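Local structure of EmGH1 (Erythrobacter marinus, 5Z87) at residues 198-203 against 723-728; 708-713 against 772-777; 765-770 against 779-784. The protein probably hydrolyses beta-glucosidic bonds as a family 3 glycoside hydrolase, with related xylosidase and arabinofuranosidase activities also assigned to the family. All blocks are in the same frame, centred on the assembly; numbering follows the deposited sequence. Where two conformers were deposited one is given.

Interaction 1. Residues 198-203 against 723-728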
ATOM      1  N   GLY A 198      -5.169  12.238 -12.399  1.00 21.30           N
ATOM      2  CA  GLY A 198      -5.526  10.842 -12.457  1.00 20.95           C
ATOM      3  C   GLY A 198      -4.367   9.930 -12.128  1.00 18.98           C
ATOM      4  O   GLY A 198      -3.357  10.333 -11.545  1.00 16.06           O
ATOM      5  N   GLU A 199      -4.526   8.666 -12.523  1.00 16.33           N
ATOM      6  CA  GLU A 199      -3.554   7.625 -12.233  1.00 20.04           C
ATOM      7  C   GLU A 199      -2.578   7.361 -13.378  1.00 15.07           C
ATOM      8  O   GLU A 199      -1.572   6.678 -13.166  1.00 16.59           O
ATOM      9  CB  GLU A 199      -4.289   6.314 -11.882  1.00 16.87           C
ATOM     10  CG  GLU A 199      -4.939   5.593 -13.080  1.00 15.00           C
ATOM     11  CD  GLU A 199      -5.837   4.409 -12.669  1.00 18.81           C
ATOM     12  OE1 GLU A 199      -6.456   4.477 -11.583  1.00 17.12           O
ATOM     13  OE2 GLU A 199      -5.928   3.421 -13.440  1.00 16.82           O
ATOM     14  N   ASP A 200      -2.849   7.842 -14.561  1.00 13.74           N
ATOM     15  CA  ASP A 200      -2.043   7.365 -15.685  1.00 24.53           C
ATOM     16  C   ASP A 200      -0.859   8.291 -15.952  1.00 20.38           C
ATOM     17  O   ASP A 200      -1.053   9.505 -16.092  1.00 18.38           O
ATOM     18  CB  ASP A 200      -2.876   7.266 -16.944  1.00 16.33           C
ATOM     19  CG  ASP A 200      -2.058   6.813 -18.125  1.00 21.17           C
ATOM     20  OD1 ASP A 200      -1.463   5.719 -18.037  1.00 20.92           O
ATOM     21  OD2 ASP A 200      -1.999   7.547 -19.127  1.00 19.93           O
ATOM     22  N   PRO A 201       0.363   7.750 -16.071  1.00 25.40           N
ATOM     23  CA  PRO A 201       1.521   8.623 -16.347  1.00 16.98           C
ATOM     24  C   PRO A 201       1.410   9.376 -17.658  1.00 24.42           C
ATOM     25  O   PRO A 201       1.771  10.563 -17.712  1.00 19.25           O
ATOM     26  CB  PRO A 201       2.701   7.644 -16.339  1.00 22.18           C
ATOM     27  CG  PRO A 201       2.242   6.516 -15.431  1.00 18.60           C
ATOM     28  CD  PRO A 201       0.778   6.361 -15.790  1.00 22.37           C
ATOM     29  N   HIS A 202       0.894   8.743 -18.715  1.00 19.80           N
ATOM     30  CA  HIS A 202       0.805   9.451 -19.992  1.00 19.38           C
ATOM     31  C   HIS A 202      -0.175  10.619 -19.917  1.00 20.88           C
ATOM     32  O   HIS A 202       0.129  11.720 -20.393  1.00 21.59           O
ATOM     33  CB  HIS A 202       0.405   8.495 -21.115  1.00 20.60           C
ATOM     34  CG  HIS A 202       0.191   9.176 -22.430  1.00 25.86           C
ATOM     35  ND1 HIS A 202       1.231   9.521 -23.269  1.00 29.80           N
ATOM     36  CD2 HIS A 202      -0.943   9.602 -23.041  1.00 24.54           C
ATOM     37  CE1 HIS A 202       0.748  10.113 -24.347  1.00 23.70           C
ATOM     38  NE2 HIS A 202      -0.568  10.174 -24.236  1.00 26.17           N
ATOM     39  N   VAL A 203      -1.348  10.401 -19.315  1.00 21.49           N
ATOM     40  CA  VAL A 203      -2.341  11.464 -19.190  1.00 21.29           C
ATOM     41  C   VAL A 203      -1.794  12.615 -18.354  1.00 21.30           C
ATOM     42  O   VAL A 203      -1.922  13.790 -18.725  1.00 23.63           O
ATOM     43  CB  VAL A 203      -3.655  10.910 -18.599  1.00 18.21           C
ATOM     44  CG1 VAL A 203      -4.495  12.039 -18.005  1.00 16.44           C
ATOM     45  CG2 VAL A 203      -4.444  10.129 -19.665  1.00 12.33           C
ATOM     46  N   LYS A 723      -0.479  -3.445 -19.411  1.00 15.80           N
ATOM     47  CA  LYS A 723      -0.790  -2.471 -20.449  1.00 19.95           C
ATOM     48  C   LYS A 723      -0.467  -1.078 -19.928  1.00 18.38           C
ATOM     49  O   LYS A 723      -0.578  -0.809 -18.733  1.00 21.26           O
ATOM     50  CB  LYS A 723      -2.254  -2.552 -20.894  1.00 24.61           C
ATOM     51  CG  LYS A 723      -3.230  -2.425 -19.761  1.00 23.27           C
ATOM     52  CD  LYS A 723      -4.650  -2.482 -20.273  1.00 30.40           C
ATOM     53  CE  LYS A 723      -5.026  -3.882 -20.695  1.00 29.72           C
ATOM     54  NZ  LYS A 723      -6.384  -4.225 -20.147  1.00 37.63           N
ATOM     55  N   GLU A 724      -0.055  -0.205 -20.848  1.00 23.26           N
ATOM     56  CA  GLU A 724       0.416   1.146 -20.541  1.00 27.42           C
ATOM     57  C   GLU A 724      -0.086   2.088 -21.620  1.00 18.48           C
ATOM     58  O   GLU A 724       0.277   1.920 -22.791  1.00 19.74           O
ATOM     59  CB  GLU A 724       1.945   1.218 -20.502  1.00 26.54           C
ATOM     60  CG  GLU A 724       2.629  -0.071 -20.139  1.00 31.99           C
ATOM     61  CD  GLU A 724       4.118   0.101 -19.931  1.00 33.70           C
ATOM     62  OE1 GLU A 724       4.889  -0.762 -20.411  1.00 29.82           O
ATOM     63  OE2 GLU A 724       4.510   1.098 -19.284  1.00 37.82           O
ATOM     64  N   MET A 725      -0.883   3.084 -21.236  1.00 15.69           N
ATOM     65  CA  MET A 725      -1.364   4.044 -22.221  1.00 19.00           C
ATOM     66  C   MET A 725      -0.199   4.820 -22.829  1.00 23.94           C
ATOM     67  O   MET A 725       0.695   5.295 -22.115  1.00 18.85           O
ATOM     68  CB  MET A 725      -2.364   5.009 -21.595  1.00 20.84           C
ATOM     69  CG  MET A 725      -2.696   6.178 -22.510  1.00 21.07           C
ATOM     70  SD  MET A 725      -4.094   7.165 -21.924  1.00 20.47           S
ATOM     71  CE  MET A 725      -5.465   6.248 -22.631  1.00 19.00           C
ATOM     72  N   ARG A 726      -0.202   4.919 -24.159  1.00 21.29           N
ATOM     73  CA  ARG A 726       0.807   5.665 -24.890  1.00 23.22           C
ATOM     74  C   ARG A 726       0.223   6.712 -25.827  1.00 27.05           C
ATOM     75  O   ARG A 726       0.997   7.473 -26.414  1.00 26.97           O
ATOM     76  CB  ARG A 726       1.710   4.711 -25.692  1.00 23.29           C
ATOM     77  CG  ARG A 726       2.632   3.851 -24.823  1.00 26.40           C
ATOM     78  CD  ARG A 726       3.574   4.753 -24.049  1.00 26.72           C
ATOM     79  NE  ARG A 726       4.550   4.044 -23.225  1.00 23.22           N
ATOM     80  CZ  ARG A 726       4.390   3.801 -21.926  1.00 29.99           C
ATOM     81  NH1 ARG A 726       3.271   4.170 -21.321  1.00 27.18           N
ATOM     82  NH2 ARG A 726       5.334   3.164 -21.235  1.00 28.75           N
ATOM     83  N   GLY A 727      -1.099   6.784 -25.984  1.00 23.84           N
ATOM     84  CA  GLY A 727      -1.714   7.826 -26.790  1.00 26.96           C
ATOM     85  C   GLY A 727      -3.214   7.880 -26.588  1.00 25.62           C
ATOM     86  O   GLY A 727      -3.838   6.915 -26.136  1.00 22.36           O
ATOM     87  N   PHE A 728      -3.788   9.038 -26.920  1.00 26.96           N
ATOM     88  CA  PHE A 728      -5.239   9.160 -26.997  1.00 23.09           C
ATOM     89  C   PHE A 728      -5.602  10.297 -27.941  1.00 27.72           C
ATOM     90  O   PHE A 728      -4.809  11.211 -28.181  1.00 25.92           O
ATOM     91  CB  PHE A 728      -5.878   9.377 -25.617  1.00 20.17           C
ATOM     92  CG  PHE A 728      -5.544  10.698 -24.982  1.00 25.00           C
ATOM     93  CD1 PHE A 728      -6.148  11.877 -25.412  1.00 20.02           C
ATOM     94  CD2 PHE A 728      -4.642  10.758 -23.931  1.00 20.23           C
ATOM     95  CE1 PHE A 728      -5.837  13.094 -24.816  1.00 23.56           C
ATOM     96  CE2 PHE A 728      -4.336  11.971 -23.324  1.00 25.24           C
ATOM     97  CZ  PHE A 728      -4.940  13.143 -23.768  1.00 20.88           C
TER
HETATM   98  O   HOH W   1       0.852   5.733 -19.238  1.00 21.82           O
HETATM   99  O   HOH W   2      -1.790  11.604 -26.493  1.00 23.16           O
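His202 lays one face of its imidazole on the backbone of Arg726 and Gly727, where helix 201-216 of the family 3 N-terminal domain meets strand 724-733 of the fibronectin type III-like domain. That strand has a classic beta bulge here, with Arg726 and Gly727 both facing Leu709 of strand 703-713. The carbonyl carbon of Arg726 lies over the centre of the His202 ring, 3.7 Å above its plane, and Gly727 N lies closer to the rim. His202 CB points toward the strand, and a chi1 of 175° sets CG anti to the backbone N.

Phe728 comes to the imidazole edge: its CD2 is 4.0 Å from His202 CD2 and near the plane of the imidazole. The two rings are turned 83° apart in an oblique pairing. A water at the same edge bonds to His202 NE2 and accepts from Phe728 N.

Met725 crosses both His202 and Asp200 at about a right angle. Its sulfur has a polar neighbour and an apolar one, SD lying 3.5 Å from Asp200 OD2 and 3.7 Å from Val203 CG2. The same Val203 methyl also touches Phe728 CE2, so it packs against Met725 and Phe728 alike.

Asp200 is the N-cap of the helix. Its OD2 accepts from Val203 N at 2.9 Å, the donor standing above the carboxylate plane, while OD1 is held by the hydroxyl of Tyr640, which also bonds to Met725 N. A second water donates to Asp200 OD1 and accepts from His202 N, stitching the helix start to the strand through its other proton, given to Met725 O. That carbonyl oxygen takes a further bond from Arg726 NH1, 2.9 Å from Met725 O and above the carbonyl plane.

Interaction 2. Residues 708-713 against 772-777. With MG (magnesium ion), chain E.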
ATOM      1  N   GLN A 708      -8.197   5.328 -27.619  1.00 25.03           N
ATOM      2  CA  GLN A 708      -7.131   5.118 -26.641  1.00 19.02           C
ATOM      3  C   GLN A 708      -6.157   4.044 -27.112  1.00 18.69           C
ATOM      4  O   GLN A 708      -6.568   2.945 -27.501  1.00 23.19           O
ATOM      5  CB  GLN A 708      -7.721   4.750 -25.273  1.00 19.05           C
ATOM      6  CG  GLN A 708      -8.629   5.840 -24.723  1.00 25.47           C
ATOM      7  CD  GLN A 708      -9.457   5.416 -23.517  1.00 24.53           C
ATOM      8  OE1 GLN A 708      -9.022   4.626 -22.667  1.00 21.21           O
ATOM      9  NE2 GLN A 708     -10.668   5.943 -23.441  1.00 19.05           N
ATOM     10  N   LEU A 709      -4.862   4.360 -27.048  1.00 27.29           N
ATOM     11  CA  LEU A 709      -3.791   3.459 -27.460  1.00 23.11           C
ATOM     12  C   LEU A 709      -2.981   3.008 -26.242  1.00 23.62           C
ATOM     13  O   LEU A 709      -2.654   3.817 -25.372  1.00 22.27           O
ATOM     14  CB  LEU A 709      -2.879   4.146 -28.480  1.00 19.02           C
ATOM     15  CG  LEU A 709      -1.823   3.286 -29.199  1.00 30.45           C
ATOM     16  CD1 LEU A 709      -2.455   2.433 -30.286  1.00 25.68           C
ATOM     17  CD2 LEU A 709      -0.744   4.167 -29.794  1.00 25.82           C
ATOM     18  N   TYR A 710      -2.669   1.708 -26.182  1.00 19.61           N
ATOM     19  CA  TYR A 710      -1.916   1.106 -25.088  1.00 17.22           C
ATOM     20  C   TYR A 710      -0.889   0.146 -25.662  1.00 20.97           C
ATOM     21  O   TYR A 710      -1.031  -0.350 -26.785  1.00 18.71           O
ATOM     22  CB  TYR A 710      -2.811   0.315 -24.118  1.00 17.82           C
ATOM     23  CG  TYR A 710      -3.932   1.083 -23.471  1.00 18.29           C
ATOM     24  CD1 TYR A 710      -5.113   1.348 -24.163  1.00 19.59           C
ATOM     25  CD2 TYR A 710      -3.836   1.510 -22.141  1.00 17.61           C
ATOM     26  CE1 TYR A 710      -6.167   2.055 -23.545  1.00 17.24           C
ATOM     27  CE2 TYR A 710      -4.878   2.204 -21.520  1.00 18.98           C
ATOM     28  CZ  TYR A 710      -6.044   2.473 -22.234  1.00 17.31           C
ATOM     29  OH  TYR A 710      -7.076   3.166 -21.637  1.00 17.82           O
ATOM     30  N   ILE A 711       0.147  -0.144 -24.873  1.00 19.20           N
ATOM     31  CA  ILE A 711       1.129  -1.142 -25.272  1.00 19.09           C
ATOM     32  C   ILE A 711       1.421  -2.076 -24.107  1.00 19.35           C
ATOM     33  O   ILE A 711       1.196  -1.752 -22.939  1.00 16.61           O
ATOM     34  CB  ILE A 711       2.452  -0.522 -25.778  1.00 17.08           C
ATOM     35  CG1 ILE A 711       3.183   0.161 -24.624  1.00 19.05           C
ATOM     36  CG2 ILE A 711       2.196   0.455 -26.944  1.00 16.42           C
ATOM     37  CD1 ILE A 711       4.673   0.093 -24.735  1.00 29.31           C
ATOM     38  N   ARG A 712       1.928  -3.258 -24.450  0.54 18.46           N
ATOM     39  CA  ARG A 712       2.474  -4.203 -23.483  0.54 19.91           C
ATOM     40  C   ARG A 712       3.816  -4.689 -24.010  0.54 17.55           C
ATOM     41  O   ARG A 712       3.896  -5.203 -25.129  0.54 16.31           O
ATOM     42  CB  ARG A 712       1.516  -5.382 -23.248  0.54 19.62           C
ATOM     43  CG  ARG A 712       2.169  -6.690 -22.764  0.54 18.79           C
ATOM     44  CD  ARG A 712       2.682  -6.609 -21.328  0.54 19.52           C
ATOM     45  NE  ARG A 712       3.196  -7.899 -20.848  0.54 23.51           N
ATOM     46  CZ  ARG A 712       3.901  -8.063 -19.731  0.54 16.08           C
ATOM     47  NH1 ARG A 712       4.327  -9.272 -19.378  0.54 20.47           N
ATOM     48  NH2 ARG A 712       4.170  -7.026 -18.961  0.54 11.64           N
ATOM     49  N   ASP A 713       4.862  -4.518 -23.213  1.00 21.06           N
ATOM     50  CA  ASP A 713       6.178  -5.060 -23.532  1.00 17.60           C
ATOM     51  C   ASP A 713       6.189  -6.487 -22.984  1.00 20.11           C
ATOM     52  O   ASP A 713       6.345  -6.698 -21.776  1.00 20.32           O
ATOM     53  CB  ASP A 713       7.257  -4.172 -22.930  1.00 19.53           C
ATOM     54  CG  ASP A 713       8.652  -4.614 -23.285  1.00 22.61           C
ATOM     55  OD1 ASP A 713       8.804  -5.572 -24.082  1.00 21.07           O
ATOM     56  OD2 ASP A 713       9.595  -4.008 -22.733  1.00 22.79           O
ATOM     57  N   PRO A 772     -12.026   2.052 -26.955  1.00 24.62           N
ATOM     58  CA  PRO A 772     -12.636   3.218 -26.292  1.00 18.74           C
ATOM     59  C   PRO A 772     -12.377   3.314 -24.790  1.00 22.24           C
ATOM     60  O   PRO A 772     -12.840   4.274 -24.159  1.00 24.12           O
ATOM     61  CB  PRO A 772     -14.132   3.016 -26.570  1.00 22.60           C
ATOM     62  CG  PRO A 772     -14.290   1.496 -26.699  1.00 17.45           C
ATOM     63  CD  PRO A 772     -13.022   1.037 -27.356  1.00 22.28           C
ATOM     64  N   ASP A 773     -11.681   2.354 -24.197  1.00 18.69           N
ATOM     65  CA  ASP A 773     -11.306   2.371 -22.783  1.00 22.24           C
ATOM     66  C   ASP A 773     -10.300   1.239 -22.575  1.00 20.75           C
ATOM     67  O   ASP A 773     -10.028   0.460 -23.489  1.00 20.42           O
ATOM     68  CB  ASP A 773     -12.521   2.233 -21.858  1.00 22.36           C
ATOM     69  CG  ASP A 773     -13.328   0.962 -22.118  1.00 24.49           C
ATOM     70  OD1 ASP A 773     -12.752  -0.144 -22.026  1.00 31.20           O
ATOM     71  OD2 ASP A 773     -14.545   1.062 -22.395  1.00 31.15           O
ATOM     72  N   SER A 774      -9.776   1.131 -21.355  1.00 20.47           N
ATOM     73  CA  SER A 774      -8.712   0.173 -21.082  1.00 21.83           C
ATOM     74  C   SER A 774      -9.173  -1.280 -21.033  1.00 23.39           C
ATOM     75  O   SER A 774      -8.322  -2.160 -20.896  1.00 20.16           O
ATOM     76  CB  SER A 774      -8.021   0.522 -19.770  1.00 18.05           C
ATOM     77  OG  SER A 774      -8.912   0.399 -18.678  1.00 20.84           O
ATOM     78  N   GLN A 775     -10.471  -1.565 -21.118  1.00 20.31           N
ATOM     79  CA  GLN A 775     -10.918  -2.952 -21.126  1.00 24.52           C
ATOM     80  C   GLN A 775     -11.430  -3.426 -22.470  1.00 25.43           C
ATOM     81  O   GLN A 775     -11.376  -4.619 -22.742  1.00 34.03           O
ATOM     82  CB  GLN A 775     -12.009  -3.180 -20.069  1.00 24.99           C
ATOM     83  CG  GLN A 775     -11.463  -2.957 -18.677  1.00 36.31           C
ATOM     84  CD  GLN A 775     -12.040  -3.862 -17.601  1.00 39.14           C
ATOM     85  OE1 GLN A 775     -11.303  -4.615 -16.967  1.00 58.72           O
ATOM     86  NE2 GLN A 775     -13.350  -3.770 -17.368  1.00 35.95           N
ATOM     87  N   ASN A 776     -11.894  -2.527 -23.332  1.00 26.73           N
ATOM     88  CA  ASN A 776     -12.493  -2.928 -24.598  1.00 27.18           C
ATOM     89  C   ASN A 776     -11.505  -2.625 -25.712  1.00 24.18           C
ATOM     90  O   ASN A 776     -11.568  -1.602 -26.392  1.00 27.91           O
ATOM     91  CB  ASN A 776     -13.834  -2.237 -24.783  1.00 29.14           C
ATOM     92  CG  ASN A 776     -14.838  -2.679 -23.735  1.00 32.34           C
ATOM     93  OD1 ASN A 776     -15.005  -2.034 -22.701  1.00 34.18           O
ATOM     94  ND2 ASN A 776     -15.457  -3.825 -23.967  1.00 29.93           N
ATOM     95  N   LEU A 777     -10.594  -3.561 -25.907  1.00 22.93           N
ATOM     96  CA  LEU A 777      -9.412  -3.351 -26.725  1.00 24.56           C
ATOM     97  C   LEU A 777      -9.278  -4.451 -27.758  1.00 29.45           C
ATOM     98  O   LEU A 777      -9.591  -5.614 -27.481  1.00 24.47           O
ATOM     99  CB  LEU A 777      -8.153  -3.340 -25.872  1.00 19.51           C
ATOM    100  CG  LEU A 777      -8.048  -2.334 -24.739  1.00 24.01           C
ATOM    101  CD1 LEU A 777      -6.845  -2.702 -23.877  1.00 18.93           C
ATOM    102  CD2 LEU A 777      -7.902  -0.928 -25.332  1.00 18.03           C
TER
HETATM  103 MG    MG E 803      10.413  -6.613 -24.656  1.00 23.70          MG
HETATM  104  O   HOH W   3      11.624  -5.147 -23.663  1.00 17.08           O
HETATM  105  O   HOH W   4       9.039  -7.961 -25.522  1.00 22.23           O
HETATM  106  O   HOH W   5      12.109  -7.787 -24.838  1.00 20.45           O
HETATM  107  O   HOH W   6      10.798  -5.428 -26.460  1.00 24.06           O
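Tyr710 sets its hydroxyl against Ser774, OH to CB 3.4 Å, where the hairpin loop between strands 764-771 and 778-784 folds over strand 703-713 of the fibronectin type III-like domain. This is the tight part. Tyr710 OH donates to Gln708 OE1 at 2.6 Å, in the plane of the amide carbonyl, and the bond fixes how the amide is turned. Gln708 OE1 then lies 3.2 Å from Asp773 CA. On the other side of the amide, Gln708 NE2 comes within 2.8 Å of Pro772 O, but the angle is poor for a bond. NE2 bonds to Gly663 O and, weakly, to Val706 O, and Pro772 O accepts from Lys624.

Farther along the ring the contact is purely apolar: Leu777 crosses Tyr710 at about a right angle, CD2 to CD1 3.8 Å. The loop's outer side, Gln775 and Asn776, is exposed. Buried Asp773 holds these two from within: its OD1 accepts from Gln775 N, an Asx turn, and from Asn776 N, extending it to an Asx motif.

The strand's far end leaves the loop behind and reaches a magnesium ion, whose ligands include Ile715 O, four waters and Asp713 OD1 at 2.0 Å.

Interaction 3. Residues 765-770 against 779-784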
ATOM      1  N   GLU A 765       8.872  -8.661 -28.612  1.00 21.53           N
ATOM      2  CA  GLU A 765       7.507  -8.375 -29.024  1.00 23.92           C
ATOM      3  C   GLU A 765       6.899  -7.220 -28.237  1.00 28.28           C
ATOM      4  O   GLU A 765       7.093  -7.096 -27.025  1.00 23.11           O
ATOM      5  CB  GLU A 765       6.648  -9.621 -28.842  1.00 22.52           C
ATOM      6  CG  GLU A 765       5.188  -9.425 -29.149  1.00 25.16           C
ATOM      7  CD  GLU A 765       4.360 -10.636 -28.764  1.00 35.41           C
ATOM      8  OE1 GLU A 765       4.068 -10.815 -27.551  1.00 25.45           O
ATOM      9  OE2 GLU A 765       4.023 -11.417 -29.684  1.00 29.48           O
ATOM     10  N   ILE A 766       6.148  -6.379 -28.938  1.00 25.60           N
ATOM     11  CA  ILE A 766       5.291  -5.378 -28.319  1.00 23.24           C
ATOM     12  C   ILE A 766       3.872  -5.643 -28.788  1.00 25.80           C
ATOM     13  O   ILE A 766       3.639  -5.822 -29.989  1.00 24.66           O
ATOM     14  CB  ILE A 766       5.712  -3.945 -28.684  1.00 23.99           C
ATOM     15  CG1 ILE A 766       7.211  -3.719 -28.412  1.00 16.75           C
ATOM     16  CG2 ILE A 766       4.812  -2.953 -27.946  1.00 17.07           C
ATOM     17  CD1 ILE A 766       7.573  -3.612 -26.914  1.00 18.33           C
ATOM     18  N   VAL A 767       2.936  -5.692 -27.841  1.00 24.36           N
ATOM     19  CA  VAL A 767       1.514  -5.768 -28.145  1.00 21.73           C
ATOM     20  C   VAL A 767       0.986  -4.344 -28.163  1.00 20.58           C
ATOM     21  O   VAL A 767       1.223  -3.580 -27.223  1.00 20.17           O
ATOM     22  CB  VAL A 767       0.762  -6.625 -27.108  1.00 22.21           C
ATOM     23  CG1 VAL A 767      -0.706  -6.820 -27.526  1.00 20.41           C
ATOM     24  CG2 VAL A 767       1.436  -7.971 -26.932  1.00 21.40           C
ATOM     25  N   ILE A 768       0.307  -3.970 -29.243  1.00 21.27           N
ATOM     26  CA  ILE A 768      -0.283  -2.644 -29.389  1.00 24.25           C
ATOM     27  C   ILE A 768      -1.792  -2.806 -29.320  1.00 19.81           C
ATOM     28  O   ILE A 768      -2.359  -3.640 -30.031  1.00 22.37           O
ATOM     29  CB  ILE A 768       0.151  -1.969 -30.704  1.00 26.81           C
ATOM     30  CG1 ILE A 768       1.647  -1.658 -30.680  1.00 20.60           C
ATOM     31  CG2 ILE A 768      -0.638  -0.699 -30.934  1.00 17.23           C
ATOM     32  CD1 ILE A 768       2.192  -1.264 -32.022  1.00 28.27           C
ATOM     33  N   MET A 769      -2.435  -2.034 -28.448  1.00 20.00           N
ATOM     34  CA  MET A 769      -3.856  -2.182 -28.172  1.00 22.51           C
ATOM     35  C   MET A 769      -4.574  -0.855 -28.372  1.00 23.00           C
ATOM     36  O   MET A 769      -4.010   0.215 -28.130  1.00 21.46           O
ATOM     37  CB  MET A 769      -4.092  -2.688 -26.749  1.00 20.65           C
ATOM     38  CG  MET A 769      -3.503  -4.075 -26.481  1.00 21.42           C
ATOM     39  SD  MET A 769      -3.204  -4.337 -24.720  1.00 31.38           S
ATOM     40  CE  MET A 769      -1.599  -3.582 -24.566  1.00 27.33           C
ATOM     41  N   ALA A 770      -5.827  -0.933 -28.827  1.00 18.76           N
ATOM     42  CA  ALA A 770      -6.624   0.267 -29.048  1.00 23.89           C
ATOM     43  C   ALA A 770      -8.096  -0.034 -28.811  1.00 20.26           C
ATOM     44  O   ALA A 770      -8.568  -1.147 -29.054  1.00 26.30           O
ATOM     45  CB  ALA A 770      -6.411   0.826 -30.462  1.00 18.83           C
ATOM     46  N   GLU A 779      -6.061  -5.725 -30.624  1.00 22.82           N
ATOM     47  CA  GLU A 779      -4.616  -5.665 -30.539  1.00 28.54           C
ATOM     48  C   GLU A 779      -3.963  -6.149 -31.828  1.00 29.53           C
ATOM     49  O   GLU A 779      -4.583  -6.798 -32.671  1.00 23.46           O
ATOM     50  CB  GLU A 779      -4.094  -6.480 -29.342  1.00 28.87           C
ATOM     51  CG  GLU A 779      -4.568  -7.919 -29.293  1.00 33.38           C
ATOM     52  CD  GLU A 779      -3.929  -8.710 -28.151  1.00 33.65           C
ATOM     53  OE1 GLU A 779      -3.128  -9.620 -28.447  1.00 27.97           O
ATOM     54  OE2 GLU A 779      -4.223  -8.421 -26.965  1.00 30.63           O
ATOM     55  N   THR A 780      -2.691  -5.792 -31.958  1.00 20.38           N
ATOM     56  CA  THR A 780      -1.816  -6.277 -33.008  1.00 20.44           C
ATOM     57  C   THR A 780      -0.426  -6.364 -32.403  1.00 23.76           C
ATOM     58  O   THR A 780      -0.151  -5.761 -31.363  1.00 28.53           O
ATOM     59  CB  THR A 780      -1.838  -5.353 -34.229  1.00 28.42           C
ATOM     60  OG1 THR A 780      -1.089  -5.953 -35.289  1.00 30.84           O
ATOM     61  CG2 THR A 780      -1.233  -3.974 -33.878  1.00 20.98           C
ATOM     62  N   ARG A 781       0.455  -7.123 -33.043  1.00 31.40           N
ATOM     63  CA  ARG A 781       1.761  -7.415 -32.471  1.00 28.04           C
ATOM     64  C   ARG A 781       2.870  -7.006 -33.424  1.00 30.95           C
ATOM     65  O   ARG A 781       2.848  -7.365 -34.602  1.00 31.78           O
ATOM     66  CB  ARG A 781       1.882  -8.895 -32.144  1.00 26.75           C
ATOM     67  CG  ARG A 781       1.087  -9.278 -30.939  1.00 26.61           C
ATOM     68  CD  ARG A 781       1.024 -10.775 -30.784  1.00 27.76           C
ATOM     69  NE  ARG A 781       0.815 -11.126 -29.391  1.00 33.61           N
ATOM     70  CZ  ARG A 781      -0.353 -11.016 -28.777  1.00 33.74           C
ATOM     71  NH1 ARG A 781      -1.411 -10.576 -29.447  1.00 38.49           N
ATOM     72  NH2 ARG A 781      -0.464 -11.343 -27.501  1.00 32.82           N
ATOM     73  N   ILE A 782       3.855  -6.286 -32.901  1.00 26.81           N
ATOM     74  CA  ILE A 782       5.049  -5.951 -33.659  1.00 25.85           C
ATOM     75  C   ILE A 782       6.266  -6.505 -32.927  1.00 26.55           C
ATOM     76  O   ILE A 782       6.213  -6.864 -31.744  1.00 21.64           O
ATOM     77  CB  ILE A 782       5.184  -4.433 -33.876  1.00 25.12           C
ATOM     78  CG1 ILE A 782       5.341  -3.737 -32.522  1.00 25.59           C
ATOM     79  CG2 ILE A 782       3.974  -3.906 -34.649  1.00 20.69           C
ATOM     80  CD1 ILE A 782       6.508  -2.772 -32.468  1.00 25.42           C
ATOM     81  N   THR A 783       7.378  -6.573 -33.657  1.00 29.84           N
ATOM     82  CA  THR A 783       8.653  -7.032 -33.123  1.00 27.46           C
ATOM     83  C   THR A 783       9.678  -5.915 -33.247  1.00 25.09           C
ATOM     84  O   THR A 783       9.795  -5.290 -34.306  1.00 27.34           O
ATOM     85  CB  THR A 783       9.135  -8.282 -33.861  1.00 28.68           C
ATOM     86  OG1 THR A 783       8.190  -9.335 -33.658  1.00 39.48           O
ATOM     87  CG2 THR A 783      10.496  -8.733 -33.351  1.00 35.03           C
ATOM     88  N   LEU A 784      10.391  -5.648 -32.162  1.00 23.89           N
ATOM     89  CA  LEU A 784      11.554  -4.775 -32.202  1.00 25.76           C
ATOM     90  C   LEU A 784      12.785  -5.628 -32.476  1.00 30.67           C
ATOM     91  O   LEU A 784      12.967  -6.684 -31.855  1.00 30.03           O
ATOM     92  CB  LEU A 784      11.726  -4.010 -30.887  1.00 21.54           C
ATOM     93  CG  LEU A 784      10.521  -3.256 -30.320  1.00 26.47           C
ATOM     94  CD1 LEU A 784      10.880  -2.560 -29.009  1.00 24.58           C
ATOM     95  CD2 LEU A 784       9.971  -2.265 -31.325  1.00 30.49           C
TER
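Ile766 and Ile768 pack against Ile782 on one face of the two strands. The CD1 methyl of Ile768 reaches the fork of Ile782, 4.0 Å from its CG1 and close to CG2 as well, while Ile766 CB meets the same Ile782 CG1 from a direction roughly at right angles. Ile766 CG1 in turn rests on Leu784 CG at 3.8 Å. Thr780 turns its CG2 methyl toward Ile768 CB.

Charged chains bridge the other face. The guanidinium of Arg781 spreads over Val767, whose CG2 sits 3.7 Å beneath its plane, toward the rim. Val767 CG1 packs 3.8 Å from Glu779 CD. At the guanidinium edge, Glu765 OE2 accepts a weak, salt-bridging bond from Arg781 NE at 3.2 Å, the two planes 74° apart; Glu765 OE1 bonds to Ser714 OG. An alanine in place of Glu765 would probably leave Arg781 NE and Ser714 OG without this acceptor and the guanidinium freer to turn.

Between the faces, four backbone bonds join Ile766 with Ile782 and Ile768 with Thr780. This is an antiparallel beta hairpin, part of the sheet of the fibronectin type III-like domain.

How the interactions relate
The three contacts step across one sheet, in which strand 703-713 runs between 724-733 and 764-771. Interactions 1 and 2, centres 9 Å apart, are joined by probable backbone bonds, such as Gly727 O to Leu709 N at 2.9 Å. Interactions 2 and 3, centres 11 Å apart, meet through a probable hydrogen bond between Tyr710 O and Met769 N at 2.8 Å. Interactions 1 and 3, whose centres are 16 Å apart, touch where Lys723 packs on Met769. The magnesium ion bound by Asp713 lies about 5 Å from the Ile766 side chain and about 12 Å from that of Arg726. No segment supplies a residue to the dithiothreitol pocket; interaction 1 ties the sheet to the N-terminal domain.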